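Local atomic coordinates of periplasmic binding protein (Veillonella parvula, PDB entry 4LJS), a protein that probably binds a ligand such as an iron-siderophore, haem or cobalamin-type compound in the periplasm and delivers it to an ABC importer. Residues N281-L289 against S302-P312; K193-E201 against H224-I235. All blocks are in the same frame, centred on the assembly; numbering follows the deposited sequence.

Contact 1. Residues N281-L289 against S302-P312. Unlike the reference sequence in segment 302-312: Ser302 (reference Gly).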
loop_
_atom_site.group_PDB
_atom_site.type_symbol
_atom_site.label_atom_id
_atom_site.label_comp_id
_atom_site.label_asym_id
_atom_site.label_seq_id
_atom_site.Cartn_x
_atom_site.Cartn_y
_atom_site.Cartn_z
ATOM N N ASN A 281 29.200 -0.689 -1.576
ATOM C CA ASN A 281 28.883 -1.841 -0.745
ATOM C C ASN A 281 27.673 -2.618 -1.236
ATOM O O ASN A 281 27.156 -3.480 -0.528
ATOM C CB ASN A 281 28.699 -1.396 0.707
ATOM C CG ASN A 281 29.940 -0.726 1.260
ATOM O OD1 ASN A 281 31.058 -1.152 0.984
ATOM N ND2 ASN A 281 29.751 0.339 2.024
ATOM N N LYS A 282 27.233 -2.301 -2.450
ATOM C CA LYS A 282 26.166 -3.036 -3.118
ATOM C C LYS A 282 24.890 -3.078 -2.287
ATOM O O LYS A 282 24.246 -4.116 -2.165
ATOM C CB LYS A 282 26.637 -4.447 -3.486
ATOM C CG LYS A 282 27.874 -4.446 -4.383
ATOM C CD LYS A 282 28.538 -5.814 -4.442
ATOM C CE LYS A 282 27.912 -6.701 -5.504
ATOM N NZ LYS A 282 28.202 -6.214 -6.884
ATOM N N ARG A 283 24.531 -1.934 -1.719
ATOM C CA ARG A 283 23.315 -1.831 -0.928
ATOM C C ARG A 283 22.288 -0.966 -1.656
ATOM O O ARG A 283 21.926 0.126 -1.221
ATOM C CB ARG A 283 23.638 -1.320 0.481
ATOM C CG ARG A 283 24.614 -2.243 1.223
ATOM C CD ARG A 283 24.906 -1.774 2.641
ATOM N NE ARG A 283 23.692 -1.670 3.453
ATOM C CZ ARG A 283 23.647 -1.092 4.647
ATOM N NH1 ARG A 283 24.750 -0.571 5.168
ATOM N NH2 ARG A 283 22.505 -1.028 5.319
ATOM N N VAL A 284 21.844 -1.473 -2.800
ATOM C CA VAL A 284 20.835 -0.813 -3.607
ATOM C C VAL A 284 19.770 -1.857 -3.881
ATOM O O VAL A 284 20.036 -2.869 -4.533
ATOM C CB VAL A 284 21.428 -0.302 -4.932
ATOM C CG1 VAL A 284 20.353 0.376 -5.776
ATOM C CG2 VAL A 284 22.605 0.647 -4.665
ATOM N N HIS A 285 18.569 -1.628 -3.364
ATOM C CA HIS A 285 17.528 -2.644 -3.435
ATOM C C HIS A 285 16.230 -2.112 -4.019
ATOM O O HIS A 285 15.880 -0.943 -3.827
ATOM C CB HIS A 285 17.259 -3.212 -2.041
ATOM C CG HIS A 285 18.501 -3.452 -1.242
ATOM N ND1 HIS A 285 19.265 -4.592 -1.378
ATOM C CD2 HIS A 285 19.114 -2.698 -0.297
ATOM C CE1 HIS A 285 20.293 -4.529 -0.552
ATOM N NE2 HIS A 285 20.226 -3.390 0.114
ATOM N N PHE A 286 15.517 -2.990 -4.721
ATOM C CA PHE A 286 14.203 -2.669 -5.260
ATOM C C PHE A 286 13.166 -2.602 -4.144
ATOM O O PHE A 286 13.187 -3.410 -3.218
ATOM C CB PHE A 286 13.780 -3.729 -6.281
ATOM C CG PHE A 286 14.431 -3.573 -7.626
ATOM C CD1 PHE A 286 14.391 -2.357 -8.293
ATOM C CD2 PHE A 286 15.082 -4.644 -8.226
ATOM C CE1 PHE A 286 14.980 -2.211 -9.544
ATOM C CE2 PHE A 286 15.675 -4.507 -9.474
ATOM C CZ PHE A 286 15.626 -3.285 -10.134
ATOM N N LEU A 287 12.261 -1.635 -4.241
ATOM C CA LEU A 287 11.167 -1.501 -3.290
ATOM C C LEU A 287 9.883 -1.214 -4.072
ATOM O O LEU A 287 9.731 -0.141 -4.658
ATOM C CB LEU A 287 11.470 -0.381 -2.288
ATOM C CG LEU A 287 10.455 -0.047 -1.185
ATOM C CD1 LEU A 287 10.117 -1.261 -0.331
ATOM C CD2 LEU A 287 10.979 1.094 -0.308
ATOM N N PRO A 288 8.963 -2.189 -4.113
ATOM C CA PRO A 288 7.746 -2.006 -4.913
ATOM C C PRO A 288 6.870 -0.871 -4.389
ATOM O O PRO A 288 6.606 -0.784 -3.186
ATOM C CB PRO A 288 7.028 -3.361 -4.800
ATOM C CG PRO A 288 7.642 -4.042 -3.614
ATOM C CD PRO A 288 9.048 -3.532 -3.514
ATOM N N LEU A 289 6.454 0.002 -5.306
ATOM C CA LEU A 289 5.560 1.109 -5.004
ATOM C C LEU A 289 4.286 0.612 -4.326
ATOM O O LEU A 289 3.791 1.233 -3.380
ATOM C CB LEU A 289 5.215 1.875 -6.289
ATOM C CG LEU A 289 4.424 3.180 -6.156
ATOM C CD1 LEU A 289 5.140 4.164 -5.236
ATOM C CD2 LEU A 289 4.191 3.812 -7.526
ATOM N N SER A 302 7.000 -4.007 2.456
ATOM C CA SER A 302 7.937 -2.894 2.558
ATOM C C SER A 302 8.686 -2.872 3.887
ATOM O O SER A 302 9.881 -2.574 3.910
ATOM C CB SER A 302 7.260 -1.552 2.297
ATOM O OG SER A 302 6.087 -1.376 3.065
ATOM N N ILE A 303 7.992 -3.189 4.980
ATOM C CA ILE A 303 8.649 -3.338 6.280
ATOM C C ILE A 303 9.816 -4.320 6.184
ATOM O O ILE A 303 10.924 -4.032 6.636
ATOM C CB ILE A 303 7.676 -3.834 7.369
ATOM C CG1 ILE A 303 6.709 -2.726 7.782
ATOM C CG2 ILE A 303 8.445 -4.292 8.600
ATOM C CD1 ILE A 303 5.565 -3.229 8.647
ATOM N N ASP A 304 9.564 -5.473 5.577
ATOM C CA ASP A 304 10.593 -6.497 5.399
ATOM C C ASP A 304 11.763 -6.046 4.530
ATOM O O ASP A 304 12.926 -6.252 4.887
ATOM C CB ASP A 304 9.986 -7.783 4.833
ATOM C CG ASP A 304 9.166 -8.543 5.867
ATOM O OD1 ASP A 304 9.246 -8.196 7.066
ATOM O OD2 ASP A 304 8.445 -9.488 5.486
ATOM N N ILE A 305 11.458 -5.432 3.393
ATOM C CA ILE A 305 12.506 -4.971 2.492
ATOM C C ILE A 305 13.341 -3.864 3.132
ATOM O O ILE A 305 14.574 -3.897 3.091
ATOM C CB ILE A 305 11.932 -4.497 1.146
ATOM C CG1 ILE A 305 11.326 -5.693 0.403
ATOM C CG2 ILE A 305 13.013 -3.803 0.310
ATOM C CD1 ILE A 305 10.654 -5.347 -0.905
ATOM N N VAL A 306 12.673 -2.897 3.749
ATOM C CA VAL A 306 13.384 -1.783 4.350
ATOM C C VAL A 306 14.198 -2.202 5.586
ATOM O O VAL A 306 15.372 -1.842 5.711
ATOM C CB VAL A 306 12.443 -0.609 4.648
ATOM C CG1 VAL A 306 13.199 0.503 5.338
ATOM C CG2 VAL A 306 11.826 -0.101 3.340
ATOM N N SER A 307 13.601 -2.990 6.476
ATOM C CA SER A 307 14.324 -3.433 7.665
ATOM C C SER A 307 15.507 -4.325 7.279
ATOM O O SER A 307 16.585 -4.203 7.850
ATOM C CB SER A 307 13.402 -4.168 8.645
ATOM O OG SER A 307 13.034 -5.441 8.123
ATOM N N HIS A 308 15.308 -5.204 6.298
ATOM C CA HIS A 308 16.371 -6.100 5.864
ATOM C C HIS A 308 17.488 -5.341 5.149
ATOM O O HIS A 308 18.658 -5.660 5.326
ATOM C CB HIS A 308 15.822 -7.233 4.991
ATOM C CG HIS A 308 15.083 -8.286 5.765
ATOM N ND1 HIS A 308 14.196 -7.984 6.778
ATOM C CD2 HIS A 308 15.097 -9.639 5.669
ATOM C CE1 HIS A 308 13.696 -9.103 7.274
ATOM N NE2 HIS A 308 14.229 -10.121 6.621
ATOM N N GLY A 309 17.126 -4.324 4.368
ATOM C CA GLY A 309 18.111 -3.473 3.719
ATOM C C GLY A 309 18.830 -2.516 4.663
ATOM O O GLY A 309 20.016 -2.214 4.482
ATOM N N LEU A 310 18.119 -2.022 5.675
ATOM C CA LEU A 310 18.721 -1.092 6.627
ATOM C C LEU A 310 19.689 -1.821 7.543
ATOM O O LEU A 310 20.762 -1.308 7.855
ATOM C CB LEU A 310 17.650 -0.394 7.471
ATOM C CG LEU A 310 16.794 0.672 6.790
ATOM C CD1 LEU A 310 15.687 1.123 7.734
ATOM C CD2 LEU A 310 17.661 1.849 6.346
ATOM N N TYR A 311 19.318 -3.031 7.954
ATOM C CA TYR A 311 20.105 -3.758 8.949
ATOM C C TYR A 311 20.551 -5.163 8.521
ATOM O O TYR A 311 20.100 -6.153 9.089
ATOM C CB TYR A 311 19.314 -3.815 10.258
ATOM C CG TYR A 311 18.909 -2.445 10.757
ATOM C CD1 TYR A 311 19.831 -1.613 11.381
ATOM C CD2 TYR A 311 17.611 -1.970 10.586
ATOM C CE1 TYR A 311 19.469 -0.362 11.839
ATOM C CE2 TYR A 311 17.241 -0.705 11.048
ATOM C CZ TYR A 311 18.175 0.090 11.673
ATOM O OH TYR A 311 17.831 1.347 12.133
ATOM N N PRO A 312 21.465 -5.247 7.534
ATOM C CA PRO A 312 21.924 -6.518 6.949
ATOM C C PRO A 312 22.539 -7.467 7.976
ATOM O O PRO A 312 22.511 -8.684 7.785
ATOM C CB PRO A 312 23.011 -6.082 5.955
ATOM C CG PRO A 312 22.751 -4.645 5.698
ATOM C CD PRO A 312 22.192 -4.096 6.972
HETATM O O HOH W 1 21.446 -3.504 2.588
#
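Arg283 reaches across to the C-terminal turn of helix 299-310, where its NH2 donates to Gly309 O at 2.9 Å in a nearly straight bond (N-H...O 170°). The carbonyl meets the guanidinium at its edge, in plane, and the donor lies in the carbonyl plane. Pro312 covers one face of the same group, its CG offset toward the rim and 3.8 Å from Arg283 CZ. A bend at chi3 (58°) in an otherwise extended chain turns the guanidinium to this position. Gly309 O has a second donor, a water at 2.7 Å from it, which also accepts from Arg283 NE and is hydrogen-bonded to His285 NE2, so strand and helix are bridged both directly and through solvent. With a leucine in place of Arg283, Gly309 O would probably lose its charged donor and the water its NE donor. Strand 284-288 and the helical segment 302-310 run nearly antiparallel, their axes 9.0 Å apart at closest approach and inclined at 158°, in the alpha/beta C-terminal lobe, where the strand leads through a loop into helix 299-310, which packs back along it. Farther along, the contact turns apolar. Leu287, its CG anti to the backbone N, divides its methyls between neighbours: CD1 lies 3.9 Å from Ile305 CG2 and also touches Ser302 CB, while CD2 meets Val306 CG2. The end of Ile305, CD1, comes to 3.6 Å from Pro288 CD. Behind this layer, Ser302, a glycine in the reference sequence, has its OG hydrogen-bonded chiefly to Ala291 O, with Leu299 O as a further partner. The strand is held from its edge by backbone bonds to strand 247-252, and Phe286 points away from the helix onto Ala260 and Met264 of helix 260-268.

Contact 2. Residues K193-E201 against H224-I235; sequences KPPKALFIE and HADVIDTETPSI
Asp226 N donates to Pro195 O at 2.8 Å, nearly along the C=O axis, the first of three backbone bonds that pair the segments. Ala197 bonds twice: its N gives to Asp226 O from above the carbonyl plane, and its O receives Ile228 N at 2.9 Å in an almost straight bond (171°). This alternation is the parallel beta pattern, with Lys196 beside Asp226 and Ala197 beside Val227, and it adds the short strand 226-227 to strand 196-203 in the mixed sheet of the C-terminal lobe. Past Ile228 the strands part, and a water links Phe199 N to Ile228 O, continuing the pairing through solvent. With CG anti to the backbone N (chi1 179°) and the chain bent beyond it, Lys196 runs side by side with Asp226, CD 3.5 Å from Asp226 OD2; NZ stays 4.7 Å from OD2 and makes a weak hydrogen bond to Gln243 O. Ile228 crosses the lysine chain at about a right angle, its CG1 3.6 Å from Lys196 CG. On the face with Ala197, Val227 CG1 touches Phe199 CD1, and the Phe199 ring stacks on Phe249. Ile200 CG2 meets Ile235 CG2 at 3.8 Å, and Phe207 of strand 206-209 touches both isoleucines.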
loop_
_atom_site.group_PDB
_atom_site.type_symbol
_atom_site.label_atom_id
_atom_site.label_comp_id
_atom_site.label_asym_id
_atom_site.label_seq_id
_atom_site.Cartn_x
_atom_site.Cartn_y
_atom_site.Cartn_z
ATOM N N LYS A 193 25.112 2.696 15.158
ATOM C CA LYS A 193 24.899 3.939 14.422
ATOM C C LYS A 193 23.770 3.752 13.416
ATOM O O LYS A 193 23.807 2.818 12.615
ATOM C CB LYS A 193 26.177 4.355 13.690
ATOM C CG LYS A 193 26.040 5.631 12.875
ATOM C CD LYS A 193 27.399 6.132 12.401
ATOM C CE LYS A 193 27.267 7.440 11.630
ATOM N NZ LYS A 193 28.590 8.013 11.247
ATOM N N PRO A 194 22.761 4.641 13.459
ATOM C CA PRO A 194 21.615 4.569 12.544
ATOM C C PRO A 194 22.077 4.676 11.100
ATOM O O PRO A 194 22.902 5.533 10.798
ATOM C CB PRO A 194 20.790 5.808 12.910
ATOM C CG PRO A 194 21.240 6.190 14.276
ATOM C CD PRO A 194 22.688 5.813 14.344
ATOM N N PRO A 195 21.562 3.806 10.219
ATOM C CA PRO A 195 21.956 3.837 8.807
ATOM C C PRO A 195 21.350 5.048 8.099
ATOM O O PRO A 195 20.257 5.482 8.459
ATOM C CB PRO A 195 21.353 2.543 8.256
ATOM C CG PRO A 195 20.166 2.296 9.118
ATOM C CD PRO A 195 20.565 2.757 10.495
ATOM N N LYS A 196 22.061 5.595 7.118
ATOM C CA LYS A 196 21.533 6.701 6.326
ATOM C C LYS A 196 20.905 6.186 5.024
ATOM O O LYS A 196 21.604 5.654 4.151
ATOM C CB LYS A 196 22.629 7.734 6.034
ATOM C CG LYS A 196 22.145 8.903 5.184
ATOM C CD LYS A 196 22.472 10.259 5.799
ATOM C CE LYS A 196 23.938 10.602 5.649
ATOM N NZ LYS A 196 24.139 12.079 5.616
ATOM N N ALA A 197 19.592 6.352 4.897
ATOM C CA ALA A 197 18.848 5.779 3.776
ATOM C C ALA A 197 18.362 6.811 2.756
ATOM O O ALA A 197 18.024 7.946 3.109
ATOM C CB ALA A 197 17.662 4.963 4.288
ATOM N N LEU A 198 18.316 6.393 1.492
ATOM C CA LEU A 198 17.741 7.201 0.426
ATOM C C LEU A 198 16.668 6.420 -0.316
ATOM O O LEU A 198 16.918 5.311 -0.788
ATOM C CB LEU A 198 18.823 7.646 -0.559
ATOM C CG LEU A 198 18.294 8.352 -1.808
ATOM C CD1 LEU A 198 17.713 9.716 -1.453
ATOM C CD2 LEU A 198 19.373 8.468 -2.876
ATOM N N PHE A 199 15.472 7.000 -0.413
ATOM C CA PHE A 199 14.386 6.398 -1.180
ATOM C C PHE A 199 14.131 7.220 -2.432
ATOM O O PHE A 199 13.786 8.402 -2.352
ATOM C CB PHE A 199 13.102 6.337 -0.358
ATOM C CG PHE A 199 13.222 5.533 0.903
ATOM C CD1 PHE A 199 13.758 6.092 2.053
ATOM C CD2 PHE A 199 12.781 4.222 0.944
ATOM C CE1 PHE A 199 13.858 5.353 3.220
ATOM C CE2 PHE A 199 12.878 3.475 2.105
ATOM C CZ PHE A 199 13.423 4.042 3.245
ATOM N N ILE A 200 14.308 6.594 -3.589
ATOM C CA ILE A 200 14.071 7.272 -4.856
ATOM C C ILE A 200 13.383 6.364 -5.861
ATOM O O ILE A 200 13.531 5.141 -5.811
ATOM C CB ILE A 200 15.379 7.793 -5.490
ATOM C CG1 ILE A 200 16.445 6.694 -5.500
ATOM C CG2 ILE A 200 15.883 9.016 -4.744
ATOM C CD1 ILE A 200 17.599 6.969 -6.434
ATOM N N GLU A 201 12.617 6.974 -6.763
ATOM C CA GLU A 201 12.067 6.272 -7.916
ATOM C C GLU A 201 12.719 6.843 -9.158
ATOM O O GLU A 201 12.864 8.059 -9.286
ATOM C CB GLU A 201 10.541 6.425 -8.011
ATOM C CG GLU A 201 9.950 5.810 -9.287
ATOM C CD GLU A 201 8.432 5.934 -9.397
ATOM O OE1 GLU A 201 7.825 6.696 -8.610
ATOM O OE2 GLU A 201 7.850 5.261 -10.282
ATOM N N HIS A 224 13.994 3.704 12.647
ATOM C CA HIS A 224 15.101 4.435 13.268
ATOM C C HIS A 224 16.247 4.756 12.308
ATOM O O HIS A 224 17.381 4.984 12.737
ATOM C CB HIS A 224 15.638 3.693 14.494
ATOM C CG HIS A 224 15.965 4.599 15.635
ATOM N ND1 HIS A 224 14.995 5.274 16.345
ATOM C CD2 HIS A 224 17.154 4.971 16.167
ATOM C CE1 HIS A 224 15.574 6.019 17.272
ATOM N NE2 HIS A 224 16.880 5.847 17.191
ATOM N N ALA A 225 15.954 4.773 11.012
ATOM C CA ALA A 225 16.966 5.144 10.033
ATOM C C ALA A 225 17.080 6.659 9.924
ATOM O O ALA A 225 16.167 7.398 10.296
ATOM C CB ALA A 225 16.648 4.544 8.671
ATOM N N ASP A 226 18.211 7.113 9.408
ATOM C CA ASP A 226 18.402 8.520 9.105
ATOM C C ASP A 226 17.989 8.741 7.648
ATOM O O ASP A 226 18.777 8.516 6.729
ATOM C CB ASP A 226 19.867 8.910 9.339
ATOM C CG ASP A 226 20.113 10.399 9.184
ATOM O OD1 ASP A 226 19.134 11.175 9.189
ATOM O OD2 ASP A 226 21.294 10.795 9.067
ATOM N N VAL A 227 16.743 9.161 7.447
ATOM C CA VAL A 227 16.187 9.288 6.105
ATOM C C VAL A 227 16.601 10.600 5.451
ATOM O O VAL A 227 16.379 11.677 6.002
ATOM C CB VAL A 227 14.643 9.163 6.109
ATOM C CG1 VAL A 227 14.088 9.331 4.706
ATOM C CG2 VAL A 227 14.225 7.820 6.660
ATOM N N ILE A 228 17.210 10.498 4.276
ATOM C CA ILE A 228 17.612 11.671 3.506
ATOM C C ILE A 228 16.400 12.367 2.892
ATOM O O ILE A 228 15.513 11.711 2.345
ATOM C CB ILE A 228 18.584 11.279 2.377
ATOM C CG1 ILE A 228 19.861 10.680 2.963
ATOM C CG2 ILE A 228 18.910 12.477 1.499
ATOM C CD1 ILE A 228 20.804 10.140 1.932
ATOM N N ASP A 229 16.364 13.693 2.988
ATOM C CA ASP A 229 15.277 14.477 2.405
ATOM C C ASP A 229 15.722 15.906 2.124
ATOM O O ASP A 229 15.826 16.724 3.037
ATOM C CB ASP A 229 14.059 14.477 3.331
ATOM C CG ASP A 229 12.834 15.116 2.694
ATOM O OD1 ASP A 229 12.879 15.458 1.492
ATOM O OD2 ASP A 229 11.811 15.257 3.399
ATOM N N THR A 230 15.979 16.202 0.856
ATOM C CA THR A 230 16.415 17.534 0.455
ATOM C C THR A 230 15.229 18.446 0.151
ATOM O O THR A 230 15.410 19.577 -0.301
ATOM C CB THR A 230 17.333 17.473 -0.778
ATOM O OG1 THR A 230 16.655 16.795 -1.846
ATOM C CG2 THR A 230 18.625 16.735 -0.443
ATOM N N GLU A 231 14.022 17.941 0.390
ATOM C CA GLU A 231 12.796 18.720 0.222
ATOM C C GLU A 231 12.660 19.302 -1.181
ATOM O O GLU A 231 12.449 20.499 -1.352
ATOM C CB GLU A 231 12.718 19.821 1.276
ATOM C CG GLU A 231 12.842 19.295 2.692
ATOM C CD GLU A 231 12.829 20.397 3.724
ATOM O OE1 GLU A 231 13.045 21.569 3.349
ATOM O OE2 GLU A 231 12.600 20.088 4.913
ATOM N N THR A 232 12.781 18.431 -2.175
ATOM C CA THR A 232 12.682 18.798 -3.577
ATOM C C THR A 232 11.938 17.652 -4.249
ATOM O O THR A 232 12.068 16.504 -3.824
ATOM C CB THR A 232 14.084 18.906 -4.201
ATOM O OG1 THR A 232 15.058 19.081 -3.163
ATOM C CG2 THR A 232 14.172 20.067 -5.192
ATOM N N PRO A 233 11.147 17.944 -5.295
ATOM C CA PRO A 233 10.481 16.832 -5.980
ATOM C C PRO A 233 11.489 15.873 -6.616
ATOM O O PRO A 233 11.154 14.730 -6.933
ATOM C CB PRO A 233 9.640 17.531 -7.058
ATOM C CG PRO A 233 10.260 18.879 -7.223
ATOM C CD PRO A 233 10.777 19.248 -5.867
ATOM N N SER A 234 12.724 16.340 -6.776
ATOM C CA SER A 234 13.779 15.552 -7.391
ATOM C C SER A 234 15.092 15.751 -6.640
ATOM O O SER A 234 15.351 16.828 -6.109
ATOM C CB SER A 234 13.948 15.982 -8.843
ATOM O OG SER A 234 14.119 17.392 -8.927
ATOM N N ILE A 235 15.919 14.713 -6.584
ATOM C CA ILE A 235 17.243 14.860 -5.995
ATOM C C ILE A 235 18.337 14.651 -7.037
ATOM O O ILE A 235 18.378 13.623 -7.720
ATOM C CB ILE A 235 17.460 13.953 -4.760
ATOM C CG1 ILE A 235 18.839 14.217 -4.151
ATOM C CG2 ILE A 235 17.297 12.484 -5.116
ATOM C CD1 ILE A 235 19.014 13.676 -2.747
HETATM O O HOH W 2 14.832 9.365 1.084
#

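In the fold
Both contacts reach the same mixed sheet, their centres about 13 Å apart: strand 196-203 of contact 2 pairs with strand 247-252, which pairs in turn with strand 284-288 of contact 1. Helix 299-310 joins them directly. While its Arg283-facing turn serves contact 1, Leu310 packs against contact 2, with Leu310 CD2 3.7 Å from Ala197 CB and Leu310 CD1 3.7 Å from Ala225 CB. Tyr311 OH comes within 3.5 Å of Pro195 CD and is hydrogen-bonded to Leu223 O, just before His224. Val306 likewise touches both Leu287 and Phe199. Both segments of contact 2 precede both of contact 1 in the sequence.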